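Guanidinopropionase (Pseudomonas aeruginosa, PDB 3NIQ) catalyses the manganese-dependent hydrolysis of 3-guanidinopropanoate to beta-alanine and urea, as a homohexameric member of the arginase (ureohydrolase) family. Local coordinates at residues G38-P43 against E106-Q111; P131-L136 against P234-F239; P246-G251 against G259-Q264. All coordinates share one frame; numbering follows the deposited sequence.

Interaction 1 (G38-P43 against E106-Q111)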
ATOM      1  N   GLY A  38      20.744 -16.004 -23.177  1.00 19.63           N
ATOM      2  CA  GLY A  38      20.355 -14.585 -23.160  1.00 19.31           C
ATOM      3  C   GLY A  38      19.166 -14.321 -22.264  1.00 19.36           C
ATOM      4  O   GLY A  38      18.144 -14.999 -22.378  1.00 18.95           O
ATOM      5  N   LEU A  39      19.305 -13.350 -21.366  1.00 19.65           N
ATOM      6  CA  LEU A  39      18.233 -12.951 -20.466  1.00 20.24           C
ATOM      7  C   LEU A  39      17.530 -11.768 -21.078  1.00 18.84           C
ATOM      8  O   LEU A  39      18.130 -10.722 -21.306  1.00 18.52           O
ATOM      9  CB  LEU A  39      18.748 -12.610 -19.056  1.00 20.58           C
ATOM     10  CG  LEU A  39      19.754 -13.577 -18.422  1.00 23.10           C
ATOM     11  CD1 LEU A  39      20.069 -13.169 -16.961  1.00 23.21           C
ATOM     12  CD2 LEU A  39      19.305 -15.041 -18.491  1.00 18.45           C
ATOM     13  N   ILE A  40      16.262 -11.966 -21.406  1.00 17.61           N
ATOM     14  CA  ILE A  40      15.551 -11.010 -22.241  1.00 17.22           C
ATOM     15  C   ILE A  40      14.244 -10.589 -21.612  1.00 17.10           C
ATOM     16  O   ILE A  40      13.474 -11.428 -21.124  1.00 17.62           O
ATOM     17  CB  ILE A  40      15.240 -11.622 -23.642  1.00 16.74           C
ATOM     18  CG1 ILE A  40      16.532 -12.087 -24.339  1.00 17.15           C
ATOM     19  CG2 ILE A  40      14.510 -10.581 -24.524  1.00 16.19           C
ATOM     20  CD1 ILE A  40      16.307 -13.371 -25.258  1.00 16.21           C
ATOM     21  N   GLY A  41      13.965  -9.294 -21.657  1.00 17.15           N
ATOM     22  CA  GLY A  41      12.673  -8.807 -21.233  1.00 17.00           C
ATOM     23  C   GLY A  41      11.724  -8.653 -22.411  1.00 17.33           C
ATOM     24  O   GLY A  41      12.133  -8.236 -23.492  1.00 18.06           O
ATOM     25  N   VAL A  42      10.446  -8.995 -22.217  1.00 16.30           N
ATOM     26  CA  VAL A  42       9.445  -8.698 -23.239  1.00 17.28           C
ATOM     27  C   VAL A  42       8.292  -7.897 -22.634  1.00 17.77           C
ATOM     28  O   VAL A  42       7.264  -8.462 -22.211  1.00 18.13           O
ATOM     29  CB  VAL A  42       8.931  -9.940 -23.908  1.00 17.92           C
ATOM     30  CG1 VAL A  42       8.116  -9.528 -25.128  1.00 19.93           C
ATOM     31  CG2 VAL A  42      10.103 -10.866 -24.289  1.00 19.08           C
ATOM     32  N   PRO A  43       8.465  -6.574 -22.592  1.00 18.25           N
ATOM     33  CA  PRO A  43       7.570  -5.701 -21.839  1.00 18.52           C
ATOM     34  C   PRO A  43       6.323  -5.399 -22.652  1.00 18.73           C
ATOM     35  O   PRO A  43       6.201  -4.326 -23.219  1.00 18.62           O
ATOM     36  CB  PRO A  43       8.426  -4.450 -21.613  1.00 17.76           C
ATOM     37  CG  PRO A  43       9.363  -4.411 -22.811  1.00 17.72           C
ATOM     38  CD  PRO A  43       9.648  -5.852 -23.125  1.00 18.42           C
ATOM     39  N   GLU A 106       8.988 -11.458 -32.755  1.00 19.28           N
ATOM     40  CA  GLU A 106       9.484 -12.653 -33.448  1.00 19.08           C
ATOM     41  C   GLU A 106      10.824 -12.367 -34.156  1.00 18.91           C
ATOM     42  O   GLU A 106      11.726 -13.207 -34.145  1.00 19.97           O
ATOM     43  CB  GLU A 106       8.461 -13.186 -34.468  1.00 19.42           C
ATOM     44  CG  GLU A 106       9.020 -14.370 -35.288  1.00 20.13           C
ATOM     45  CD  GLU A 106       8.047 -14.952 -36.317  1.00 21.71           C
ATOM     46  OE1 GLU A 106       6.864 -14.533 -36.361  1.00 20.52           O
ATOM     47  OE2 GLU A 106       8.477 -15.847 -37.074  1.00 20.57           O
ATOM     48  N   GLY A 107      10.923 -11.199 -34.799  1.00 19.95           N
ATOM     49  CA  GLY A 107      12.137 -10.808 -35.527  1.00 19.91           C
ATOM     50  C   GLY A 107      13.353 -10.795 -34.609  1.00 20.77           C
ATOM     51  O   GLY A 107      14.419 -11.295 -34.959  1.00 19.95           O
ATOM     52  N   PHE A 108      13.175 -10.255 -33.406  1.00 20.30           N
ATOM     53  CA  PHE A 108      14.212 -10.280 -32.396  1.00 19.71           C
ATOM     54  C   PHE A 108      14.613 -11.712 -32.032  1.00 19.62           C
ATOM     55  O   PHE A 108      15.802 -12.059 -32.007  1.00 18.79           O
ATOM     56  CB  PHE A 108      13.714  -9.525 -31.157  1.00 20.25           C
ATOM     57  CG  PHE A 108      14.745  -9.382 -30.070  1.00 22.07           C
ATOM     58  CD1 PHE A 108      15.733  -8.403 -30.157  1.00 23.89           C
ATOM     59  CD2 PHE A 108      14.709 -10.205 -28.954  1.00 22.68           C
ATOM     60  CE1 PHE A 108      16.702  -8.255 -29.132  1.00 27.12           C
ATOM     61  CE2 PHE A 108      15.666 -10.082 -27.934  1.00 25.39           C
ATOM     62  CZ  PHE A 108      16.670  -9.101 -28.027  1.00 27.60           C
ATOM     63  N   TYR A 109      13.625 -12.553 -31.741  1.00 19.06           N
ATOM     64  CA  TYR A 109      13.928 -13.912 -31.324  1.00 19.57           C
ATOM     65  C   TYR A 109      14.522 -14.767 -32.439  1.00 19.63           C
ATOM     66  O   TYR A 109      15.266 -15.691 -32.159  1.00 19.91           O
ATOM     67  CB  TYR A 109      12.703 -14.595 -30.679  1.00 19.04           C
ATOM     68  CG  TYR A 109      12.565 -14.180 -29.225  1.00 18.79           C
ATOM     69  CD1 TYR A 109      13.115 -14.962 -28.198  1.00 16.98           C
ATOM     70  CD2 TYR A 109      11.949 -12.984 -28.883  1.00 15.68           C
ATOM     71  CE1 TYR A 109      13.029 -14.562 -26.857  1.00 17.87           C
ATOM     72  CE2 TYR A 109      11.863 -12.567 -27.521  1.00 17.35           C
ATOM     73  CZ  TYR A 109      12.386 -13.368 -26.532  1.00 18.55           C
ATOM     74  OH  TYR A 109      12.324 -12.992 -25.210  1.00 17.67           O
ATOM     75  N   ARG A 110      14.175 -14.478 -33.689  1.00 20.54           N
ATOM     76  CA  ARG A 110      14.844 -15.151 -34.835  1.00 21.07           C
ATOM     77  C   ARG A 110      16.357 -14.889 -34.826  1.00 21.32           C
ATOM     78  O   ARG A 110      17.149 -15.771 -35.152  1.00 21.71           O
ATOM     79  CB  ARG A 110      14.263 -14.681 -36.166  1.00 20.27           C
ATOM     80  CG  ARG A 110      12.853 -15.215 -36.454  1.00 21.98           C
ATOM     81  CD  ARG A 110      12.572 -15.248 -37.937  1.00 22.54           C
ATOM     82  NE  ARG A 110      11.202 -15.675 -38.259  1.00 23.34           N
ATOM     83  CZ  ARG A 110      10.787 -15.916 -39.503  1.00 24.77           C
ATOM     84  NH1 ARG A 110      11.642 -15.792 -40.522  1.00 21.15           N
ATOM     85  NH2 ARG A 110       9.527 -16.283 -39.734  1.00 20.56           N
ATOM     86  N   GLN A 111      16.743 -13.671 -34.452  1.00 21.91           N
ATOM     87  CA  GLN A 111      18.158 -13.296 -34.374  1.00 23.34           C
ATOM     88  C   GLN A 111      18.831 -14.010 -33.223  1.00 22.89           C
ATOM     89  O   GLN A 111      19.951 -14.516 -33.354  1.00 22.87           O
ATOM     90  CB  GLN A 111      18.293 -11.792 -34.127  1.00 24.74           C
ATOM     91  CG  GLN A 111      18.108 -10.922 -35.361  1.00 29.77           C
ATOM     92  CD  GLN A 111      17.952  -9.449 -34.998  1.00 36.23           C
ATOM     93  OE1 GLN A 111      17.515  -9.110 -33.894  1.00 40.20           O
ATOM     94  NE2 GLN A 111      18.298  -8.570 -35.929  1.00 38.70           N
TER
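Ile-40 and Val-42 of strand 37-42 meet Phe-108 and Tyr-109 of helix 98-114 in a helix-on-sheet layer of the arginase alpha/beta fold. The two local axes run nearly antiparallel (174°) with a closest approach of 11.5 Å, so long side chains must span the gap. The tight part is the end of Tyr-109, which comes at the two aliphatic residues from the opposite direction, hydroxyl first. Its CG lies anti to the carbonyl carbon (chi1 -81°), and although the CB leaves the helix beside the strand rather than at it, the ring carries the hydroxyl down onto the sheet. There Tyr-109 CE1 meets Ile-40 CD1 at 3.8 Å, while Val-42 CG2 sits at the ring edge, near its plane. The buried hydroxyl is satisfied by a hydrogen bond to Ser-121 on the adjacent strand 118-123. Looser is Phe-108, partly exposed, whose side chain runs counter to Ile-40 and touches it by CE2 to Ile-40 CG2, 3.6 Å. On the far side, the helix is exposed at Arg-110, whose NE and NH2 both grip Glu-106 OE2 in an intrahelical salt bridge. Across the contact, Tyr-109 OH lies 3.2 Å from Val-42 CG2 and 3.3 Å from Ile-40 CG2.

Interaction 2 (P131-L136 against P234-F239); sequences PIFRAL and PTYVSF
Phe-133 drives the edge of its ring into the face of Tyr-236, a T-shaped pair with centroids 4.7 Å apart and planes at 84°. The leading atom, Phe-133 CE1, stands over the centre of the tyrosine ring and comes within 3.3 Å of Tyr-236 CD2. The CB of Tyr-236 points from strand 235-240 at helix 129-136, and CG anti to the backbone N (chi1 -173°) carries the ring on outward. Two aliphatic residues add to the packing, their side chains roughly perpendicular to the tyrosine: Leu-136 CD1 lies at the ring edge, 4.0 Å from Tyr-236 CE1, and Ile-132 CG2, neither over the face nor at the edge, is 3.9 Å from that same CE1. The local axes, 168° apart in direction and 11.7 Å at closest approach, identify a helix packed antiparallel on a strand inside the parallel sheet of the arginase fold. Tyr-236 OH hydrogen-bonds to Asp-281 OD2; Ser-238 OG is hydrogen-bonded to both Asp-281 OD1 and NE2 of His-126, a manganese ligand. The contact thus joins an apolar packing cluster to a polar second shell: the edge-to-face packing probably limits the tilt of the Tyr-236 ring, while the Asp-281–Ser-238 link is consistent with positioning the metal-binding histidine.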
ATOM      1  N   PRO A 131       5.271 -15.338 -30.256  1.00 19.66           N
ATOM      2  CA  PRO A 131       6.347 -14.952 -31.180  1.00 19.90           C
ATOM      3  C   PRO A 131       7.689 -15.624 -30.882  1.00 19.97           C
ATOM      4  O   PRO A 131       8.437 -15.947 -31.799  1.00 21.34           O
ATOM      5  CB  PRO A 131       6.419 -13.419 -31.032  1.00 20.14           C
ATOM      6  CG  PRO A 131       5.722 -13.136 -29.694  1.00 20.93           C
ATOM      7  CD  PRO A 131       4.645 -14.162 -29.626  1.00 20.09           C
ATOM      8  N   ILE A 132       7.986 -15.870 -29.613  1.00 19.32           N
ATOM      9  CA  ILE A 132       9.142 -16.682 -29.237  1.00 17.83           C
ATOM     10  C   ILE A 132       9.096 -18.078 -29.901  1.00 19.19           C
ATOM     11  O   ILE A 132      10.078 -18.514 -30.533  1.00 19.39           O
ATOM     12  CB  ILE A 132       9.232 -16.812 -27.676  1.00 17.75           C
ATOM     13  CG1 ILE A 132       9.426 -15.435 -27.042  1.00 17.90           C
ATOM     14  CG2 ILE A 132      10.387 -17.770 -27.258  1.00 16.83           C
ATOM     15  CD1 ILE A 132       9.600 -15.435 -25.455  1.00 14.08           C
ATOM     16  N   PHE A 133       7.962 -18.772 -29.777  1.00 18.50           N
ATOM     17  CA  PHE A 133       7.812 -20.096 -30.385  1.00 18.81           C
ATOM     18  C   PHE A 133       7.884 -20.019 -31.918  1.00 19.09           C
ATOM     19  O   PHE A 133       8.398 -20.934 -32.564  1.00 19.02           O
ATOM     20  CB  PHE A 133       6.492 -20.756 -29.958  1.00 17.71           C
ATOM     21  CG  PHE A 133       6.534 -21.412 -28.600  1.00 20.25           C
ATOM     22  CD1 PHE A 133       7.530 -21.109 -27.686  1.00 18.62           C
ATOM     23  CD2 PHE A 133       5.556 -22.342 -28.238  1.00 22.10           C
ATOM     24  CE1 PHE A 133       7.573 -21.714 -26.447  1.00 23.36           C
ATOM     25  CE2 PHE A 133       5.581 -22.961 -26.979  1.00 23.53           C
ATOM     26  CZ  PHE A 133       6.594 -22.645 -26.080  1.00 24.85           C
ATOM     27  N   ARG A 134       7.382 -18.930 -32.490  1.00 18.90           N
ATOM     28  CA  ARG A 134       7.506 -18.703 -33.932  1.00 19.94           C
ATOM     29  C   ARG A 134       8.961 -18.691 -34.371  1.00 19.57           C
ATOM     30  O   ARG A 134       9.289 -19.220 -35.438  1.00 19.42           O
ATOM     31  CB  ARG A 134       6.786 -17.427 -34.359  1.00 19.29           C
ATOM     32  CG  ARG A 134       5.273 -17.647 -34.508  1.00 21.28           C
ATOM     33  CD  ARG A 134       4.529 -16.342 -34.748  1.00 22.20           C
ATOM     34  NE  ARG A 134       3.096 -16.559 -34.900  1.00 20.92           N
ATOM     35  CZ  ARG A 134       2.223 -15.593 -35.191  1.00 23.61           C
ATOM     36  NH1 ARG A 134       2.628 -14.334 -35.315  1.00 23.86           N
ATOM     37  NH2 ARG A 134       0.939 -15.881 -35.324  1.00 22.87           N
ATOM     38  N   ALA A 135       9.840 -18.144 -33.537  1.00 18.01           N
ATOM     39  CA  ALA A 135      11.277 -18.204 -33.828  1.00 18.44           C
ATOM     40  C   ALA A 135      11.900 -19.551 -33.519  1.00 19.76           C
ATOM     41  O   ALA A 135      12.627 -20.106 -34.356  1.00 20.89           O
ATOM     42  CB  ALA A 135      12.051 -17.092 -33.087  1.00 18.19           C
ATOM     43  N   LEU A 136      11.637 -20.074 -32.320  1.00 19.93           N
ATOM     44  CA  LEU A 136      12.349 -21.261 -31.827  1.00 20.87           C
ATOM     45  C   LEU A 136      11.814 -22.559 -32.387  1.00 20.63           C
ATOM     46  O   LEU A 136      12.501 -23.575 -32.328  1.00 20.69           O
ATOM     47  CB  LEU A 136      12.326 -21.366 -30.281  1.00 19.79           C
ATOM     48  CG  LEU A 136      12.814 -20.228 -29.380  1.00 23.78           C
ATOM     49  CD1 LEU A 136      13.116 -20.708 -27.937  1.00 21.69           C
ATOM     50  CD2 LEU A 136      13.993 -19.507 -29.970  1.00 24.10           C
ATOM     51  N   PRO A 234      13.371 -31.828 -27.567  1.00 21.85           N
ATOM     52  CA  PRO A 234      13.578 -30.400 -27.297  1.00 22.04           C
ATOM     53  C   PRO A 234      12.398 -29.847 -26.503  1.00 22.03           C
ATOM     54  O   PRO A 234      11.243 -30.057 -26.890  1.00 21.67           O
ATOM     55  CB  PRO A 234      13.607 -29.775 -28.696  1.00 22.74           C
ATOM     56  CG  PRO A 234      13.101 -30.867 -29.652  1.00 21.70           C
ATOM     57  CD  PRO A 234      13.449 -32.140 -29.012  1.00 22.15           C
ATOM     58  N   THR A 235      12.682 -29.167 -25.394  1.00 21.64           N
ATOM     59  CA  THR A 235      11.623 -28.808 -24.455  1.00 20.14           C
ATOM     60  C   THR A 235      11.758 -27.394 -23.937  1.00 19.75           C
ATOM     61  O   THR A 235      12.833 -26.971 -23.559  1.00 19.63           O
ATOM     62  CB  THR A 235      11.571 -29.771 -23.268  1.00 20.68           C
ATOM     63  OG1 THR A 235      11.415 -31.104 -23.752  1.00 17.83           O
ATOM     64  CG2 THR A 235      10.400 -29.436 -22.341  1.00 19.02           C
ATOM     65  N   TYR A 236      10.643 -26.669 -23.938  1.00 19.38           N
ATOM     66  CA  TYR A 236      10.609 -25.309 -23.458  1.00 18.65           C
ATOM     67  C   TYR A 236       9.842 -25.288 -22.147  1.00 17.97           C
ATOM     68  O   TYR A 236       8.854 -26.008 -21.979  1.00 17.56           O
ATOM     69  CB  TYR A 236       9.914 -24.443 -24.505  1.00 18.50           C
ATOM     70  CG  TYR A 236       9.911 -22.955 -24.263  1.00 18.25           C
ATOM     71  CD1 TYR A 236      10.850 -22.128 -24.887  1.00 19.16           C
ATOM     72  CD2 TYR A 236       8.923 -22.349 -23.459  1.00 19.05           C
ATOM     73  CE1 TYR A 236      10.837 -20.737 -24.691  1.00 18.67           C
ATOM     74  CE2 TYR A 236       8.901 -20.953 -23.262  1.00 18.67           C
ATOM     75  CZ  TYR A 236       9.860 -20.158 -23.884  1.00 19.33           C
ATOM     76  OH  TYR A 236       9.852 -18.781 -23.718  1.00 18.30           O
ATOM     77  N   VAL A 237      10.274 -24.450 -21.212  1.00 17.72           N
ATOM     78  CA  VAL A 237       9.512 -24.300 -19.963  1.00 16.82           C
ATOM     79  C   VAL A 237       8.909 -22.921 -19.892  1.00 16.43           C
ATOM     80  O   VAL A 237       9.606 -21.909 -19.952  1.00 17.07           O
ATOM     81  CB  VAL A 237      10.378 -24.556 -18.714  1.00 17.20           C
ATOM     82  CG1 VAL A 237       9.517 -24.463 -17.450  1.00 16.55           C
ATOM     83  CG2 VAL A 237      11.044 -25.913 -18.810  1.00 18.45           C
ATOM     84  N   SER A 238       7.595 -22.867 -19.759  1.00 15.94           N
ATOM     85  CA  SER A 238       6.945 -21.594 -19.653  1.00 17.32           C
ATOM     86  C   SER A 238       6.206 -21.505 -18.309  1.00 17.39           C
ATOM     87  O   SER A 238       5.303 -22.297 -18.026  1.00 17.27           O
ATOM     88  CB  SER A 238       5.976 -21.418 -20.823  1.00 17.17           C
ATOM     89  OG  SER A 238       5.330 -20.170 -20.740  1.00 19.39           O
ATOM     90  N   PHE A 239       6.571 -20.509 -17.508  1.00 16.73           N
ATOM     91  CA  PHE A 239       6.058 -20.386 -16.152  1.00 15.76           C
ATOM     92  C   PHE A 239       5.200 -19.120 -15.995  1.00 16.52           C
ATOM     93  O   PHE A 239       5.724 -17.995 -16.013  1.00 15.93           O
ATOM     94  CB  PHE A 239       7.245 -20.358 -15.169  1.00 15.80           C
ATOM     95  CG  PHE A 239       6.836 -20.473 -13.731  1.00 19.00           C
ATOM     96  CD1 PHE A 239       6.750 -21.720 -13.114  1.00 19.08           C
ATOM     97  CD2 PHE A 239       6.517 -19.327 -12.993  1.00 19.15           C
ATOM     98  CE1 PHE A 239       6.349 -21.833 -11.758  1.00 18.98           C
ATOM     99  CE2 PHE A 239       6.104 -19.424 -11.655  1.00 16.73           C
ATOM    100  CZ  PHE A 239       6.026 -20.669 -11.033  1.00 16.58           C
TER

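Interaction 3 (P246-G251 against G259-Q264)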
ATOM      1  N   PRO A 246      -2.392 -16.603  -5.100  1.00 14.87           N
ATOM      2  CA  PRO A 246      -2.228 -15.177  -4.925  1.00 15.19           C
ATOM      3  C   PRO A 246      -1.444 -14.799  -3.661  1.00 15.11           C
ATOM      4  O   PRO A 246      -0.865 -13.732  -3.634  1.00 14.50           O
ATOM      5  CB  PRO A 246      -3.672 -14.668  -4.869  1.00 14.88           C
ATOM      6  CG  PRO A 246      -4.378 -15.562  -5.814  1.00 16.74           C
ATOM      7  CD  PRO A 246      -3.729 -16.933  -5.634  1.00 15.50           C
ATOM      8  N   ALA A 247      -1.409 -15.658  -2.639  1.00 14.97           N
ATOM      9  CA  ALA A 247      -0.622 -15.366  -1.449  1.00 16.01           C
ATOM     10  C   ALA A 247       0.882 -15.186  -1.760  1.00 16.54           C
ATOM     11  O   ALA A 247       1.564 -14.360  -1.133  1.00 15.43           O
ATOM     12  CB  ALA A 247      -0.849 -16.435  -0.377  1.00 16.95           C
ATOM     13  N   PHE A 248       1.379 -15.959  -2.729  1.00 15.43           N
ATOM     14  CA  PHE A 248       2.780 -15.899  -3.173  1.00 16.16           C
ATOM     15  C   PHE A 248       2.980 -14.999  -4.383  1.00 15.94           C
ATOM     16  O   PHE A 248       4.071 -14.427  -4.575  1.00 16.32           O
ATOM     17  CB  PHE A 248       3.294 -17.325  -3.512  1.00 16.42           C
ATOM     18  CG  PHE A 248       2.925 -18.337  -2.477  1.00 16.48           C
ATOM     19  CD1 PHE A 248       3.725 -18.532  -1.363  1.00 17.96           C
ATOM     20  CD2 PHE A 248       1.733 -19.066  -2.592  1.00 18.07           C
ATOM     21  CE1 PHE A 248       3.353 -19.454  -0.386  1.00 20.16           C
ATOM     22  CE2 PHE A 248       1.350 -19.946  -1.613  1.00 19.92           C
ATOM     23  CZ  PHE A 248       2.166 -20.147  -0.509  1.00 18.73           C
ATOM     24  N   ALA A 249       1.946 -14.877  -5.215  1.00 15.13           N
ATOM     25  CA  ALA A 249       2.052 -14.053  -6.425  1.00 14.29           C
ATOM     26  C   ALA A 249       0.835 -13.168  -6.612  1.00 14.98           C
ATOM     27  O   ALA A 249       0.033 -13.404  -7.541  1.00 15.43           O
ATOM     28  CB  ALA A 249       2.261 -14.939  -7.669  1.00 13.91           C
ATOM     29  N   PRO A 250       0.710 -12.113  -5.773  1.00 14.10           N
ATOM     30  CA  PRO A 250      -0.436 -11.201  -5.862  1.00 15.55           C
ATOM     31  C   PRO A 250      -0.416 -10.365  -7.141  1.00 15.43           C
ATOM     32  O   PRO A 250      -1.479  -9.995  -7.645  1.00 16.95           O
ATOM     33  CB  PRO A 250      -0.246 -10.265  -4.641  1.00 15.23           C
ATOM     34  CG  PRO A 250       1.255 -10.301  -4.366  1.00 14.63           C
ATOM     35  CD  PRO A 250       1.637 -11.738  -4.682  1.00 15.33           C
ATOM     36  N   GLY A 251       0.782 -10.101  -7.660  1.00 14.71           N
ATOM     37  CA  GLY A 251       0.969  -9.188  -8.785  1.00 14.93           C
ATOM     38  C   GLY A 251       0.755  -9.866 -10.120  1.00 15.81           C
ATOM     39  O   GLY A 251       1.702 -10.133 -10.851  1.00 15.94           O
ATOM     40  N   GLY A 259      -3.864 -21.969  -5.219  1.00 18.95           N
ATOM     41  CA  GLY A 259      -2.812 -22.361  -6.177  1.00 18.20           C
ATOM     42  C   GLY A 259      -1.583 -23.010  -5.578  1.00 18.63           C
ATOM     43  O   GLY A 259      -1.564 -23.413  -4.430  1.00 18.08           O
ATOM     44  N   MET A 260      -0.551 -23.119  -6.401  1.00 18.18           N
ATOM     45  CA  MET A 260       0.696 -23.742  -6.045  1.00 19.10           C
ATOM     46  C   MET A 260       1.435 -22.870  -5.045  1.00 18.38           C
ATOM     47  O   MET A 260       1.270 -21.653  -5.049  1.00 16.82           O
ATOM     48  CB  MET A 260       1.506 -23.891  -7.343  1.00 19.72           C
ATOM     49  CG  MET A 260       2.735 -24.750  -7.271  1.00 21.49           C
ATOM     50  SD  MET A 260       3.358 -25.077  -8.945  1.00 22.50           S
ATOM     51  CE  MET A 260       2.126 -26.180  -9.627  1.00 20.86           C
ATOM     52  N   THR A 261       2.266 -23.463  -4.195  1.00 17.83           N
ATOM     53  CA  THR A 261       3.131 -22.623  -3.353  1.00 17.37           C
ATOM     54  C   THR A 261       4.454 -22.341  -4.085  1.00 17.34           C
ATOM     55  O   THR A 261       4.812 -23.077  -4.994  1.00 15.78           O
ATOM     56  CB  THR A 261       3.406 -23.256  -1.979  1.00 16.75           C
ATOM     57  OG1 THR A 261       4.261 -24.383  -2.135  1.00 18.12           O
ATOM     58  CG2 THR A 261       2.097 -23.706  -1.248  1.00 17.47           C
ATOM     59  N   SER A 262       5.177 -21.289  -3.691  1.00 16.96           N
ATOM     60  CA  SER A 262       6.495 -21.005  -4.279  1.00 18.62           C
ATOM     61  C   SER A 262       7.388 -22.224  -4.055  1.00 18.68           C
ATOM     62  O   SER A 262       8.135 -22.662  -4.935  1.00 18.39           O
ATOM     63  CB  SER A 262       7.135 -19.784  -3.600  1.00 18.64           C
ATOM     64  OG  SER A 262       6.475 -18.593  -3.966  1.00 20.10           O
ATOM     65  N   LEU A 263       7.295 -22.791  -2.868  1.00 18.33           N
ATOM     66  CA  LEU A 263       8.081 -23.985  -2.563  1.00 19.34           C
ATOM     67  C   LEU A 263       7.811 -25.147  -3.556  1.00 18.67           C
ATOM     68  O   LEU A 263       8.739 -25.759  -4.086  1.00 17.80           O
ATOM     69  CB  LEU A 263       7.787 -24.422  -1.127  1.00 19.11           C
ATOM     70  CG  LEU A 263       8.283 -25.817  -0.774  1.00 22.82           C
ATOM     71  CD1 LEU A 263       9.803 -25.825  -0.652  1.00 24.65           C
ATOM     72  CD2 LEU A 263       7.621 -26.284   0.523  1.00 24.37           C
ATOM     73  N   GLN A 264       6.538 -25.437  -3.799  1.00 18.19           N
ATOM     74  CA  GLN A 264       6.166 -26.458  -4.784  1.00 18.12           C
ATOM     75  C   GLN A 264       6.695 -26.140  -6.193  1.00 18.25           C
ATOM     76  O   GLN A 264       7.179 -27.032  -6.888  1.00 17.86           O
ATOM     77  CB  GLN A 264       4.652 -26.644  -4.808  1.00 18.47           C
ATOM     78  CG  GLN A 264       4.120 -27.458  -3.642  1.00 18.68           C
ATOM     79  CD  GLN A 264       2.627 -27.347  -3.523  1.00 19.90           C
ATOM     80  OE1 GLN A 264       2.002 -26.394  -4.026  1.00 19.27           O
ATOM     81  NE2 GLN A 264       2.029 -28.327  -2.862  1.00 19.68           N
TER
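Met-260 touches Phe-248 through its backbone and not its side chain: the carbonyl O of Met-260 lies 3.6 Å from Phe-248 CD2, reaching the ring obliquely. The methionine side chain turns away from 246-251 and packs instead on Phe-214, Ala-265 and Leu-268. Just before it, Asp-245 accepts from Gly-259 N with OD1 and from Ala-247 N with OD2, and so links the two arms of the loop. Thr-261 forms the centre of the contact. Its CA stands over one face of the Phe-248 ring, 3.9 Å from the centroid and 21° off the ring normal, which meets the geometry of a CH-pi interaction. The methyl CG2 reaches past the rim of the ring, 3.6 Å from Phe-248 CZ, and both side chains run out in a common direction. Thr-261 OG1 sits between its own backbone N and carbonyl carbon, where it accepts from Gln-264 N at 3.0 Å with an angle of 167°. Ser-262 starts the helix: its backbone N lies over the same face of the phenyl ring, toward the rim, and its OG is 3.5 Å from Phe-248 CB. Gln-264 closes the capping box, its OE1 accepting from Thr-261 N at 2.9 Å and 169°, with the donor tilted from the carbonyl plane. Another subunit also packs here, with its Asp-245 against Phe-248 and its Gly-258 against Ser-262, so the loop and helix start lie at a hexamer interface. The chemistry is divided: reciprocal, nearly straight hydrogen bonds occupy Thr-261 N and OG1, while its CA lies over the ring face and its methyl beside the rim, consistent with dispersion and a CH-pi interaction holding the loop against the helix start.

Interactions 1 and 2 are two helix-on-strand contacts on the same parallel sheet, their centres 11 Å apart. Helices 98-114 and 129-136 touch directly, with Tyr-109 CZ 3.6 Å from Ile-132 CD1, so the two contacts form one continuous layer against strands 37-42 and 235-240, which are separated in the sheet by 118-123 and 277-283. Interaction 3 lies 23 Å from interaction 2 and 27 Å from interaction 1, centre to centre, touching neither. In chain order the three are in series. Strand 235-240 leads through the manganese ligands Asp-240 and Asp-242 to the loop of interaction 3, so the chain passes from buried sheet core through the metal site to a subunit interface.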